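Local coordinates for protein Mono(ADP-ribosyl)transferase SpvB (Salmonella typhimurium, PDB 2GWM) that probably uses its ADP-ribosyltransferase domain to transfer ADP-ribose from NAD+ to an arginine of host actin, blocking polymerisation into filaments, at residues K3-Q6 with A7-Y11; V18-K21 with Y22-G25; A33-T36 with L37-R40; S49-E52 with F53-A56; L85-P88 with A89-D92. All coordinates share one frame; numbering follows the deposited sequence.

The five contacts follow one another along the ADP-ribosyltransferase domain, each a local turn or cap. Contacts 1 and 2 share helix 3-24, their centres about 17 Å apart, and meet where the Tyr11 hydroxyl approaches the end of the Asn20 side chain. Contact 3 closes helix 30-39 and contact 4 opens helix 50-69; their centres are about 12 Å apart, with Phe53 lying against Ala33, Lys34 and Leu37. Contact 3 also touches contact 1 through Tyr10 and contact 2 through Val18, so contacts 1 to 4 join the three N-terminal helices. Contact 5, leading from strand 78-83 of the five-stranded sheet to helix 91-97, stands apart, its centre about 32 Å from those of contacts 1, 3 and 4.

Contact 1 (K3-Q6 with A7-Y11); sequences KQIQ and ALRYY
Arg9 N donates to Ile5 O over 2.9 Å, and the evidence for a sound bond is its straightness: the N-H...O angle is 163°. Carbon crowds the same oxygen, for Arg9 CG and Leu8 CB each come within 3.4 Å of Ile5 O. Arg9 CG sits beside its own backbone N (chi1 -68°), which lays the extended chain past the Ile5 carbonyl and brings NE to 4.1 Å from Ile5 CG2, the two side chains crossing at a slant. On the apolar flank the contact is light, Ile5 CD1 to Leu8 CD2 measuring 4.4 Å. Three more i to i+4 bonds continue the pattern, from Ala7 N to Lys3 O (2.9 Å), Leu8 N to Gln4 O (3.0 Å) and Tyr10 N to Gln6 O (3.1 Å). Beyond the segments, Arg9 NE forms a salt bridge with Glu1 and its NH1 bonds to Asp139 O. These opening turns of helix 3-24 pack on both helix 50-69 and strand 149-151: Leu8 and Tyr11 rest on Ile64 of the helix and on Leu150 of the strand, while Gln4 NE2 is bonded to Asp63 of helix 50-69.

Contact 2 (V18-K21 with Y22-G25); sequences VINK and YLRG
Ile19 CG2 and Leu23 CD1 press together at 3.5 Å, closer than usual for carbon atoms, with the two side chains side by side and pointing the same way. One residue further on, the Arg24 guanidinium has one face over the Asn20 CB methylene: NH1 is 3.8 Å and NH2 3.9 Å from Asn20 CB. Arg24 CG, anti to the carbonyl carbon (chi1 -71°), passes 3.2 Å from Asn20 O, and from there the extended chain runs back along the preceding turn, which lays the guanidinium over Asn20 CB.

Backbone bonds set these pairs in place. Leu23 N reaches Ile19 O and Arg24 N reaches Asn20 O, both over 2.9 Å, while Tyr22 N meets Val18 O at 3.1 Å. Each donor-acceptor pair stands four residues apart, the spacing that also brings Ile19 beside Leu23 and Asn20 beneath the Arg24 guanidinium. Further out, Ile19 and Leu23 pack on Ile61 of helix 50-69, Val18 on Ala33 of helix 30-39, and the Tyr22 ring forms an edge-to-face pair with Tyr28.

Gly25 then takes a positive phi of 77°. With two bonds back into the last turn, one of them Gly25 N to Tyr22 O at 3.1 Å, this is a Schellman motif, here closing helix 3-24 of the ADP-ribosyltransferase domain, with the Arg24 side chain about 7 Å from that of Arg81, a predicted active-site residue.

Contact 3 (A33-T36 with L37-R40); sequences AKET and LLSR. With SO4 (sulfate ion), chain B.
Ala33 O receives the Leu37 N-H over 3.0 Å, the first of four i to i+4 bonds in the final turns of helix 30-39. Lys34 O takes Leu38 N in the same manner, while the side chain of Lys34 leads off to a cation-pi contact with Phe53. At Glu35 the chain bends at chi2 (55°) and runs alongside Leu38, putting OE2 at 3.5 Å from Leu38 CD2; OE1 is bonded to Asn46. Glu35 O is met by Ser39 N at 2.9 Å. Ser39 OG lies equally near two carbonyls, 3.1 Å from both Glu35 O and Thr36 O, and its single proton cannot be assigned to either. Thr36 O accepts Arg40 N at the end of the helix, and Thr36 CG2 rests 4.1 Å from Arg40 CD, while its OG1 pairs with Tyr10 OH. Arg40 bends at chi3, and its guanidinium grips a sulfate through two donors. NH1 bonds to O2 of the ion at 3.0 Å, nearly straight at 164° and in the guanidinium plane; NH2 bonds to O1 at 2.8 Å but is more bent, 133°. The ion probably came from the crystallisation liquor, and this hold is consistent with Arg40 offering a paired N-H site for an anion; no function can be assigned to it.

Contact 4 (S49-E52 with F53-A56); sequences SDEE and FKNA
Phe53 N donates to Ser49 O over 2.8 Å, and the flank carrying Phe53 and Ala56 is the buried, packed side of the contact, covered by helix 30-39. Phe53 CG stands anti to the backbone N (chi1 176°), sending the ring away from segment 49-52 and against Ala33 and Leu37 of that helix. Ala56, also buried, follows on the same flank, its N bonded to Glu52 O at 3.0 Å and its methyl against Leu37.

The opposite character belongs to the exposed residues Glu51 and Lys54. Their side chains run side by side, and the carboxylate meets the lysine through its aliphatic part: Glu51 OE2 is 3.6 Å from Lys54 CD but 4.1 Å from NZ, too far for a salt bridge, so any attraction between the charges is probably modest.

At the start of the helix two reciprocal bonds tie side chain to backbone. Glu52 N donates to Ser49 OG (3.1 Å, 161°), and Ser49 N to Glu52 OE1 (2.9 Å, 169°), approaching that oxygen from its anti side, somewhat out of the carboxylate plane. Together they make a capping box, with Ser49 as the N-cap of helix 50-69.

Contact 5 (L85-P88 with A89-D92); sequences LDKP and ALSD
Lys87 bends at chi3 (-45°) and Leu90 holds CG beside its own backbone N (chi1 -71°), and these torsions bring the lysine methylenes against the leucine branch. Lys87 CE comes 3.5 Å from Leu90 CD1, tighter than ordinary van der Waals contact, with Lys87 CG at 4.0 Å from the same methyl; the two side chains lie at an oblique angle to each other. Beneath them Leu90 N bonds to Lys87 O at 2.9 Å, and Ser91 N to Pro88 O at 3.0 Å. Both span three residues, and both donors lie well above the carbonyl plane (51° out of it for Leu90 N), the geometry of a tight 3-10-like turn at Pro88 and Ala89. Ser91 OG is also 3.4 Å from Pro88 O, at most a weak bond. From the loop side, Leu85 O approaches Leu90 CB at 3.9 Å, so Leu90 is met by both Leu85 and Lys87. This turn leads from strand 78-83 into helix 91-97, with Leu90 at the N-cap position. Leu85 lies against Val93, Leu94 and Tyr97 of that helix; its N and that of Asp86 bond to the Asp121 carboxylate, and Asp86 forms a salt bridge to Arg192, at the start of strand 192-198.

Contact 1 (K3-Q6 with A7-Y11)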
loop_
_atom_site.group_PDB
_atom_site.type_symbol
_atom_site.label_atom_id
_atom_site.label_comp_id
_atom_site.label_asym_id
_atom_site.label_seq_id
_atom_site.Cartn_x
_atom_site.Cartn_y
_atom_site.Cartn_z
ATOM N N LYS A 3 21.305 6.100 -3.322
ATOM C CA LYS A 3 20.763 5.345 -4.439
ATOM C C LYS A 3 19.485 4.615 -3.984
ATOM O O LYS A 3 18.630 4.278 -4.783
ATOM C CB LYS A 3 21.757 4.333 -4.953
ATOM C CG LYS A 3 23.065 4.997 -5.457
ATOM C CD LYS A 3 22.826 5.890 -6.645
ATOM C CE LYS A 3 24.167 6.208 -7.397
ATOM N NZ LYS A 3 23.921 7.036 -8.600
ATOM N N GLN A 4 19.357 4.348 -2.686
ATOM C CA GLN A 4 18.147 3.708 -2.183
ATOM C C GLN A 4 16.942 4.640 -2.241
ATOM O O GLN A 4 15.846 4.240 -2.663
ATOM C CB GLN A 4 18.424 3.188 -0.784
ATOM C CG GLN A 4 19.357 1.954 -0.739
ATOM C CD GLN A 4 20.767 2.255 -1.206
ATOM O OE1 GLN A 4 21.378 3.222 -0.761
ATOM N NE2 GLN A 4 21.288 1.418 -2.091
ATOM N N ILE A 5 17.156 5.882 -1.869
ATOM C CA ILE A 5 16.100 6.902 -2.045
ATOM C C ILE A 5 15.757 7.054 -3.493
ATOM O O ILE A 5 14.593 7.184 -3.858
ATOM C CB ILE A 5 16.486 8.209 -1.378
ATOM C CG1 ILE A 5 16.362 8.049 0.146
ATOM C CG2 ILE A 5 15.629 9.394 -1.868
ATOM C CD1 ILE A 5 15.035 8.093 0.676
ATOM N N GLN A 6 16.765 7.057 -4.375
ATOM C CA GLN A 6 16.454 7.180 -5.781
ATOM C C GLN A 6 15.624 5.991 -6.285
ATOM O O GLN A 6 14.740 6.162 -7.132
ATOM C CB GLN A 6 17.749 7.298 -6.588
ATOM C CG GLN A 6 18.530 8.556 -6.347
ATOM C CD GLN A 6 19.753 8.622 -7.247
ATOM O OE1 GLN A 6 19.619 8.672 -8.473
ATOM N NE2 GLN A 6 20.944 8.614 -6.656
ATOM N N ALA A 7 15.905 4.805 -5.780
ATOM C CA ALA A 7 15.074 3.644 -6.125
ATOM C C ALA A 7 13.637 3.808 -5.623
ATOM O O ALA A 7 12.731 3.492 -6.337
ATOM C CB ALA A 7 15.682 2.384 -5.647
ATOM N N LEU A 8 13.468 4.341 -4.412
ATOM C CA LEU A 8 12.136 4.642 -3.893
ATOM C C LEU A 8 11.410 5.664 -4.726
ATOM O O LEU A 8 10.182 5.552 -4.979
ATOM C CB LEU A 8 12.258 5.131 -2.438
ATOM C CG LEU A 8 10.921 5.559 -1.745
ATOM C CD1 LEU A 8 9.959 4.392 -1.721
ATOM C CD2 LEU A 8 11.272 6.013 -0.354
ATOM N N ARG A 9 12.105 6.692 -5.185
ATOM C CA ARG A 9 11.493 7.652 -6.120
ATOM C C ARG A 9 10.970 6.946 -7.360
ATOM O O ARG A 9 9.856 7.204 -7.810
ATOM C CB ARG A 9 12.497 8.741 -6.524
ATOM C CG ARG A 9 12.905 9.707 -5.405
ATOM C CD ARG A 9 13.888 10.791 -5.917
ATOM N NE ARG A 9 14.172 11.755 -4.874
ATOM C CZ ARG A 9 13.365 12.760 -4.508
ATOM N NH1 ARG A 9 12.208 13.007 -5.130
ATOM N NH2 ARG A 9 13.734 13.551 -3.497
ATOM N N TYR A 10 11.761 6.022 -7.909
ATOM C CA TYR A 10 11.342 5.281 -9.093
ATOM C C TYR A 10 10.138 4.392 -8.807
ATOM O O TYR A 10 9.223 4.309 -9.603
ATOM C CB TYR A 10 12.521 4.433 -9.590
ATOM C CG TYR A 10 12.182 3.661 -10.815
ATOM C CD1 TYR A 10 12.348 4.200 -12.062
ATOM C CD2 TYR A 10 11.692 2.363 -10.721
ATOM C CE1 TYR A 10 12.016 3.484 -13.178
ATOM C CE2 TYR A 10 11.329 1.645 -11.826
ATOM C CZ TYR A 10 11.536 2.184 -13.067
ATOM O OH TYR A 10 11.255 1.483 -14.232
ATOM N N TYR A 11 10.146 3.695 -7.678
ATOM C CA TYR A 11 8.999 2.942 -7.185
ATOM C C TYR A 11 7.745 3.820 -7.243
ATOM O O TYR A 11 6.722 3.410 -7.761
ATOM C CB TYR A 11 9.254 2.499 -5.726
ATOM C CG TYR A 11 7.992 1.925 -5.156
ATOM C CD1 TYR A 11 7.672 0.595 -5.325
ATOM C CD2 TYR A 11 7.100 2.730 -4.479
ATOM C CE1 TYR A 11 6.453 0.088 -4.835
ATOM C CE2 TYR A 11 5.877 2.215 -4.014
ATOM C CZ TYR A 11 5.559 0.922 -4.206
ATOM O OH TYR A 11 4.330 0.451 -3.736
#

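Contact 2 (V18-K21 with Y22-G25)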
loop_
_atom_site.group_PDB
_atom_site.type_symbol
_atom_site.label_atom_id
_atom_site.label_comp_id
_atom_site.label_asym_id
_atom_site.label_seq_id
_atom_site.Cartn_x
_atom_site.Cartn_y
_atom_site.Cartn_z
ATOM N N VAL A 18 4.745 -2.734 -11.151
ATOM C CA VAL A 18 5.292 -4.055 -11.410
ATOM C C VAL A 18 5.577 -4.821 -10.105
ATOM O O VAL A 18 5.270 -6.019 -9.962
ATOM C CB VAL A 18 6.599 -3.908 -12.205
ATOM C CG1 VAL A 18 7.396 -5.188 -12.241
ATOM C CG2 VAL A 18 6.279 -3.427 -13.623
ATOM N N ILE A 19 6.216 -4.146 -9.163
ATOM C CA ILE A 19 6.730 -4.768 -7.960
ATOM C C ILE A 19 5.690 -5.399 -7.043
ATOM O O ILE A 19 5.938 -6.451 -6.457
ATOM C CB ILE A 19 7.452 -3.698 -7.096
ATOM C CG1 ILE A 19 8.843 -3.495 -7.639
ATOM C CG2 ILE A 19 7.515 -4.127 -5.627
ATOM C CD1 ILE A 19 9.819 -4.526 -7.159
ATOM N N ASN A 20 4.558 -4.734 -6.876
ATOM C CA ASN A 20 3.591 -5.232 -5.921
ATOM C C ASN A 20 2.899 -6.477 -6.409
ATOM O O ASN A 20 2.733 -7.427 -5.661
ATOM C CB ASN A 20 2.617 -4.105 -5.550
ATOM C CG ASN A 20 3.317 -2.935 -4.804
ATOM O OD1 ASN A 20 3.017 -1.722 -5.014
ATOM N ND2 ASN A 20 4.221 -3.291 -3.923
ATOM N N LYS A 21 2.600 -6.537 -7.706
ATOM C CA LYS A 21 2.103 -7.797 -8.274
ATOM C C LYS A 21 3.127 -8.909 -8.125
ATOM O O LYS A 21 2.808 -10.039 -7.788
ATOM C CB LYS A 21 1.707 -7.619 -9.737
ATOM C CG LYS A 21 0.483 -6.778 -9.926
ATOM C CD LYS A 21 0.155 -6.556 -11.416
ATOM C CE LYS A 21 -1.217 -5.954 -11.575
ATOM N NZ LYS A 21 -1.691 -5.901 -13.015
ATOM N N TYR A 22 4.382 -8.600 -8.392
ATOM C CA TYR A 22 5.476 -9.566 -8.214
ATOM C C TYR A 22 5.519 -10.131 -6.785
ATOM O O TYR A 22 5.538 -11.357 -6.563
ATOM C CB TYR A 22 6.809 -8.889 -8.552
ATOM C CG TYR A 22 8.031 -9.787 -8.380
ATOM C CD1 TYR A 22 8.356 -10.756 -9.326
ATOM C CD2 TYR A 22 8.847 -9.646 -7.284
ATOM C CE1 TYR A 22 9.434 -11.545 -9.180
ATOM C CE2 TYR A 22 9.980 -10.455 -7.106
ATOM C CZ TYR A 22 10.256 -11.417 -8.073
ATOM O OH TYR A 22 11.377 -12.211 -8.007
ATOM N N LEU A 23 5.481 -9.207 -5.828
ATOM C CA LEU A 23 5.591 -9.584 -4.408
ATOM C C LEU A 23 4.391 -10.388 -3.994
ATOM O O LEU A 23 4.529 -11.302 -3.203
ATOM C CB LEU A 23 5.732 -8.350 -3.517
ATOM C CG LEU A 23 7.126 -7.693 -3.522
ATOM C CD1 LEU A 23 7.102 -6.310 -2.959
ATOM C CD2 LEU A 23 8.134 -8.548 -2.777
ATOM N N ARG A 24 3.227 -10.084 -4.541
ATOM C CA ARG A 24 2.024 -10.864 -4.137
ATOM C C ARG A 24 1.976 -12.258 -4.694
ATOM O O ARG A 24 1.117 -13.047 -4.284
ATOM C CB ARG A 24 0.783 -10.137 -4.588
ATOM C CG ARG A 24 0.514 -8.910 -3.813
ATOM C CD ARG A 24 -0.666 -8.196 -4.410
ATOM N NE ARG A 24 -0.753 -6.857 -3.846
ATOM C CZ ARG A 24 -0.772 -5.728 -4.530
ATOM N NH1 ARG A 24 -0.759 -5.716 -5.856
ATOM N NH2 ARG A 24 -0.835 -4.580 -3.859
ATOM N N GLY A 25 2.899 -12.578 -5.609
ATOM C CA GLY A 25 2.888 -13.849 -6.309
ATOM C C GLY A 25 1.833 -13.877 -7.390
ATOM O O GLY A 25 1.457 -14.949 -7.858
#

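Contact 3 (A33-T36 with L37-R40)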
loop_
_atom_site.group_PDB
_atom_site.type_symbol
_atom_site.label_atom_id
_atom_site.label_comp_id
_atom_site.label_asym_id
_atom_site.label_seq_id
_atom_site.Cartn_x
_atom_site.Cartn_y
_atom_site.Cartn_z
ATOM N N ALA A 33 9.571 -5.694 -15.860
ATOM C CA ALA A 33 10.444 -5.957 -14.718
ATOM C C ALA A 33 11.879 -6.054 -15.220
ATOM O O ALA A 33 12.787 -5.420 -14.677
ATOM C CB ALA A 33 10.007 -7.211 -14.008
ATOM N N LYS A 34 12.074 -6.802 -16.290
ATOM C CA LYS A 34 13.423 -7.060 -16.796
ATOM C C LYS A 34 13.984 -5.766 -17.404
ATOM O O LYS A 34 15.148 -5.442 -17.212
ATOM C CB LYS A 34 13.376 -8.181 -17.825
ATOM C CG LYS A 34 13.201 -9.482 -17.128
ATOM C CD LYS A 34 13.021 -10.649 -18.104
ATOM C CE LYS A 34 13.117 -11.979 -17.292
ATOM N NZ LYS A 34 12.688 -13.163 -18.100
ATOM N N GLU A 35 13.125 -4.989 -18.060
ATOM C CA GLU A 35 13.578 -3.768 -18.638
ATOM C C GLU A 35 14.042 -2.779 -17.561
ATOM O O GLU A 35 15.032 -2.076 -17.725
ATOM C CB GLU A 35 12.519 -3.174 -19.593
ATOM C CG GLU A 35 13.084 -2.507 -20.773
ATOM C CD GLU A 35 14.035 -3.386 -21.619
ATOM O OE1 GLU A 35 13.660 -4.500 -22.104
ATOM O OE2 GLU A 35 15.187 -2.944 -21.792
ATOM N N THR A 36 13.312 -2.735 -16.450
ATOM C CA THR A 36 13.705 -1.951 -15.287
ATOM C C THR A 36 15.044 -2.364 -14.703
ATOM O O THR A 36 15.908 -1.542 -14.403
ATOM C CB THR A 36 12.611 -1.987 -14.222
ATOM O OG1 THR A 36 11.442 -1.303 -14.710
ATOM C CG2 THR A 36 13.126 -1.422 -12.888
ATOM N N LEU A 37 15.225 -3.660 -14.525
ATOM C CA LEU A 37 16.483 -4.145 -13.988
ATOM C C LEU A 37 17.658 -3.792 -14.865
ATOM O O LEU A 37 18.731 -3.431 -14.364
ATOM C CB LEU A 37 16.403 -5.619 -13.723
ATOM C CG LEU A 37 15.352 -6.017 -12.676
ATOM C CD1 LEU A 37 15.245 -7.544 -12.673
ATOM C CD2 LEU A 37 15.652 -5.512 -11.278
ATOM N N LEU A 38 17.447 -3.840 -16.170
ATOM C CA LEU A 38 18.530 -3.532 -17.115
ATOM C C LEU A 38 18.795 -2.024 -17.048
ATOM O O LEU A 38 19.949 -1.596 -16.917
ATOM C CB LEU A 38 18.168 -3.961 -18.528
ATOM C CG LEU A 38 19.009 -3.345 -19.633
ATOM C CD1 LEU A 38 20.451 -3.718 -19.459
ATOM C CD2 LEU A 38 18.511 -3.762 -21.001
ATOM N N SER A 39 17.744 -1.217 -17.143
ATOM C CA SER A 39 17.911 0.224 -17.192
ATOM C C SER A 39 18.517 0.823 -15.927
ATOM O O SER A 39 19.191 1.830 -15.968
ATOM C CB SER A 39 16.603 0.912 -17.538
ATOM O OG SER A 39 15.625 0.699 -16.577
ATOM N N ARG A 40 18.278 0.199 -14.786
ATOM C CA ARG A 40 18.835 0.674 -13.535
ATOM C C ARG A 40 20.088 -0.125 -13.139
ATOM O O ARG A 40 20.608 -0.018 -12.007
ATOM C CB ARG A 40 17.754 0.593 -12.463
ATOM C CG ARG A 40 16.527 1.361 -12.816
ATOM C CD ARG A 40 15.583 1.596 -11.626
ATOM N NE ARG A 40 16.193 2.442 -10.589
ATOM C CZ ARG A 40 16.243 3.781 -10.608
ATOM N NH1 ARG A 40 15.740 4.473 -11.604
ATOM N NH2 ARG A 40 16.834 4.428 -9.604
HETATM S S SO4 B . 17.773 7.658 -11.031
HETATM O O1 SO4 B . 18.343 6.751 -10.040
HETATM O O2 SO4 B . 16.316 7.440 -11.205
HETATM O O3 SO4 B . 18.101 9.029 -10.595
HETATM O O4 SO4 B . 18.424 7.428 -12.328
#

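Contact 4 (S49-E52 with F53-A56)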
loop_
_atom_site.group_PDB
_atom_site.type_symbol
_atom_site.label_atom_id
_atom_site.label_comp_id
_atom_site.label_asym_id
_atom_site.label_seq_id
_atom_site.Cartn_x
_atom_site.Cartn_y
_atom_site.Cartn_z
ATOM N N SER A 49 18.879 -15.296 -16.552
ATOM C CA SER A 49 18.345 -16.544 -16.036
ATOM C C SER A 49 17.311 -16.288 -14.945
ATOM O O SER A 49 17.251 -15.196 -14.369
ATOM C CB SER A 49 19.468 -17.430 -15.475
ATOM O OG SER A 49 19.944 -16.958 -14.219
ATOM N N ASP A 50 16.530 -17.311 -14.619
ATOM C CA ASP A 50 15.515 -17.136 -13.595
ATOM C C ASP A 50 16.138 -16.812 -12.224
ATOM O O ASP A 50 15.595 -16.006 -11.472
ATOM C CB ASP A 50 14.581 -18.330 -13.507
ATOM C CG ASP A 50 13.707 -18.487 -14.736
ATOM O OD1 ASP A 50 13.707 -17.598 -15.625
ATOM O OD2 ASP A 50 13.026 -19.536 -14.814
ATOM N N GLU A 51 17.289 -17.403 -11.896
ATOM C CA GLU A 51 17.887 -17.070 -10.615
ATOM C C GLU A 51 18.520 -15.673 -10.670
ATOM O O GLU A 51 18.438 -14.949 -9.716
ATOM C CB GLU A 51 18.843 -18.175 -10.100
ATOM C CG GLU A 51 18.948 -18.372 -8.524
ATOM C CD GLU A 51 17.690 -18.101 -7.640
ATOM O OE1 GLU A 51 16.600 -18.716 -7.819
ATOM O OE2 GLU A 51 17.822 -17.269 -6.699
ATOM N N GLU A 52 19.123 -15.282 -11.793
ATOM C CA GLU A 52 19.695 -13.947 -11.926
ATOM C C GLU A 52 18.598 -12.907 -11.759
ATOM O O GLU A 52 18.788 -11.875 -11.115
ATOM C CB GLU A 52 20.344 -13.784 -13.294
ATOM C CG GLU A 52 21.693 -14.436 -13.323
ATOM C CD GLU A 52 22.242 -14.630 -14.711
ATOM O OE1 GLU A 52 21.513 -14.439 -15.728
ATOM O OE2 GLU A 52 23.444 -14.975 -14.759
ATOM N N PHE A 53 17.467 -13.181 -12.406
ATOM C CA PHE A 53 16.297 -12.299 -12.351
ATOM C C PHE A 53 15.767 -12.177 -10.930
ATOM O O PHE A 53 15.556 -11.085 -10.423
ATOM C CB PHE A 53 15.186 -12.833 -13.246
ATOM C CG PHE A 53 13.934 -12.033 -13.166
ATOM C CD1 PHE A 53 13.883 -10.745 -13.698
ATOM C CD2 PHE A 53 12.822 -12.522 -12.531
ATOM C CE1 PHE A 53 12.737 -10.016 -13.614
ATOM C CE2 PHE A 53 11.687 -11.762 -12.444
ATOM C CZ PHE A 53 11.655 -10.519 -12.988
ATOM N N LYS A 54 15.539 -13.317 -10.282
ATOM C CA LYS A 54 15.032 -13.314 -8.920
ATOM C C LYS A 54 15.990 -12.538 -8.016
ATOM O O LYS A 54 15.568 -11.730 -7.233
ATOM C CB LYS A 54 14.900 -14.759 -8.395
ATOM C CG LYS A 54 14.433 -14.830 -6.940
ATOM C CD LYS A 54 14.408 -16.173 -6.358
ATOM C CE LYS A 54 13.962 -16.074 -4.893
ATOM N NZ LYS A 54 15.133 -15.860 -3.978
ATOM N N ASN A 55 17.296 -12.829 -8.113
ATOM C CA ASN A 55 18.277 -12.145 -7.237
ATOM C C ASN A 55 18.316 -10.658 -7.458
ATOM O O ASN A 55 18.413 -9.904 -6.516
ATOM C CB ASN A 55 19.680 -12.738 -7.379
ATOM C CG ASN A 55 19.770 -14.172 -6.859
ATOM O OD1 ASN A 55 18.893 -14.659 -6.127
ATOM N ND2 ASN A 55 20.841 -14.860 -7.225
ATOM N N ALA A 56 18.205 -10.218 -8.713
ATOM C CA ALA A 56 18.237 -8.813 -8.981
ATOM C C ALA A 56 16.971 -8.114 -8.487
ATOM O O ALA A 56 17.016 -6.958 -7.995
ATOM C CB ALA A 56 18.470 -8.619 -10.494
#

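Contact 5 (L85-P88 with A89-D92)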
loop_
_atom_site.group_PDB
_atom_site.type_symbol
_atom_site.label_atom_id
_atom_site.label_comp_id
_atom_site.label_asym_id
_atom_site.label_seq_id
_atom_site.Cartn_x
_atom_site.Cartn_y
_atom_site.Cartn_z
ATOM N N LEU A 85 -13.005 -3.963 -2.698
ATOM C CA LEU A 85 -13.038 -5.373 -2.316
ATOM C C LEU A 85 -14.206 -6.157 -2.829
ATOM O O LEU A 85 -14.213 -7.372 -2.663
ATOM C CB LEU A 85 -13.013 -5.549 -0.798
ATOM C CG LEU A 85 -11.787 -5.136 -0.025
ATOM C CD1 LEU A 85 -12.030 -5.467 1.472
ATOM C CD2 LEU A 85 -10.537 -5.816 -0.570
ATOM N N ASP A 86 -15.183 -5.527 -3.481
ATOM C CA ASP A 86 -16.387 -6.221 -3.876
ATOM C C ASP A 86 -16.347 -6.830 -5.274
ATOM O O ASP A 86 -17.392 -7.246 -5.776
ATOM C CB ASP A 86 -17.608 -5.307 -3.710
ATOM C CG ASP A 86 -17.915 -5.042 -2.276
ATOM O OD1 ASP A 86 -17.907 -5.983 -1.507
ATOM O OD2 ASP A 86 -18.197 -3.902 -1.905
ATOM N N LYS A 87 -15.149 -6.960 -5.839
ATOM C CA LYS A 87 -14.959 -7.673 -7.124
ATOM C C LYS A 87 -15.123 -9.180 -6.902
ATOM O O LYS A 87 -14.533 -9.726 -5.970
ATOM C CB LYS A 87 -13.564 -7.419 -7.684
ATOM C CG LYS A 87 -13.125 -5.953 -7.735
ATOM C CD LYS A 87 -11.994 -5.646 -8.726
ATOM C CE LYS A 87 -10.855 -6.647 -8.668
ATOM N NZ LYS A 87 -9.995 -6.611 -9.908
ATOM N N PRO A 88 -15.900 -9.862 -7.766
ATOM C CA PRO A 88 -15.881 -11.332 -7.759
ATOM C C PRO A 88 -14.519 -11.973 -7.481
ATOM O O PRO A 88 -14.420 -12.799 -6.586
ATOM C CB PRO A 88 -16.367 -11.668 -9.163
ATOM C CG PRO A 88 -17.434 -10.610 -9.384
ATOM C CD PRO A 88 -16.866 -9.352 -8.760
ATOM N N ALA A 89 -13.475 -11.551 -8.193
ATOM C CA ALA A 89 -12.130 -12.128 -8.042
ATOM C C ALA A 89 -11.465 -11.935 -6.694
ATOM O O ALA A 89 -10.494 -12.630 -6.362
ATOM C CB ALA A 89 -11.201 -11.563 -9.105
ATOM N N LEU A 90 -11.918 -10.934 -5.949
ATOM C CA LEU A 90 -11.359 -10.661 -4.641
ATOM C C LEU A 90 -12.228 -11.272 -3.553
ATOM O O LEU A 90 -12.065 -10.924 -2.389
ATOM C CB LEU A 90 -11.199 -9.141 -4.429
ATOM C CG LEU A 90 -10.086 -8.500 -5.282
ATOM C CD1 LEU A 90 -10.134 -6.987 -5.265
ATOM C CD2 LEU A 90 -8.657 -8.974 -4.871
ATOM N N SER A 91 -13.138 -12.183 -3.891
ATOM C CA SER A 91 -14.099 -12.672 -2.883
ATOM C C SER A 91 -13.408 -13.296 -1.669
ATOM O O SER A 91 -13.895 -13.167 -0.540
ATOM C CB SER A 91 -15.162 -13.624 -3.456
ATOM O OG SER A 91 -14.602 -14.839 -3.890
ATOM N N ASP A 92 -12.274 -13.965 -1.883
ATOM C CA ASP A 92 -11.559 -14.554 -0.749
ATOM C C ASP A 92 -10.800 -13.487 -0.001
ATOM O O ASP A 92 -10.705 -13.547 1.220
ATOM C CB ASP A 92 -10.629 -15.717 -1.174
ATOM C CG ASP A 92 -11.406 -16.917 -1.714
ATOM O OD1 ASP A 92 -12.541 -17.193 -1.234
ATOM O OD2 ASP A 92 -10.878 -17.593 -2.636
#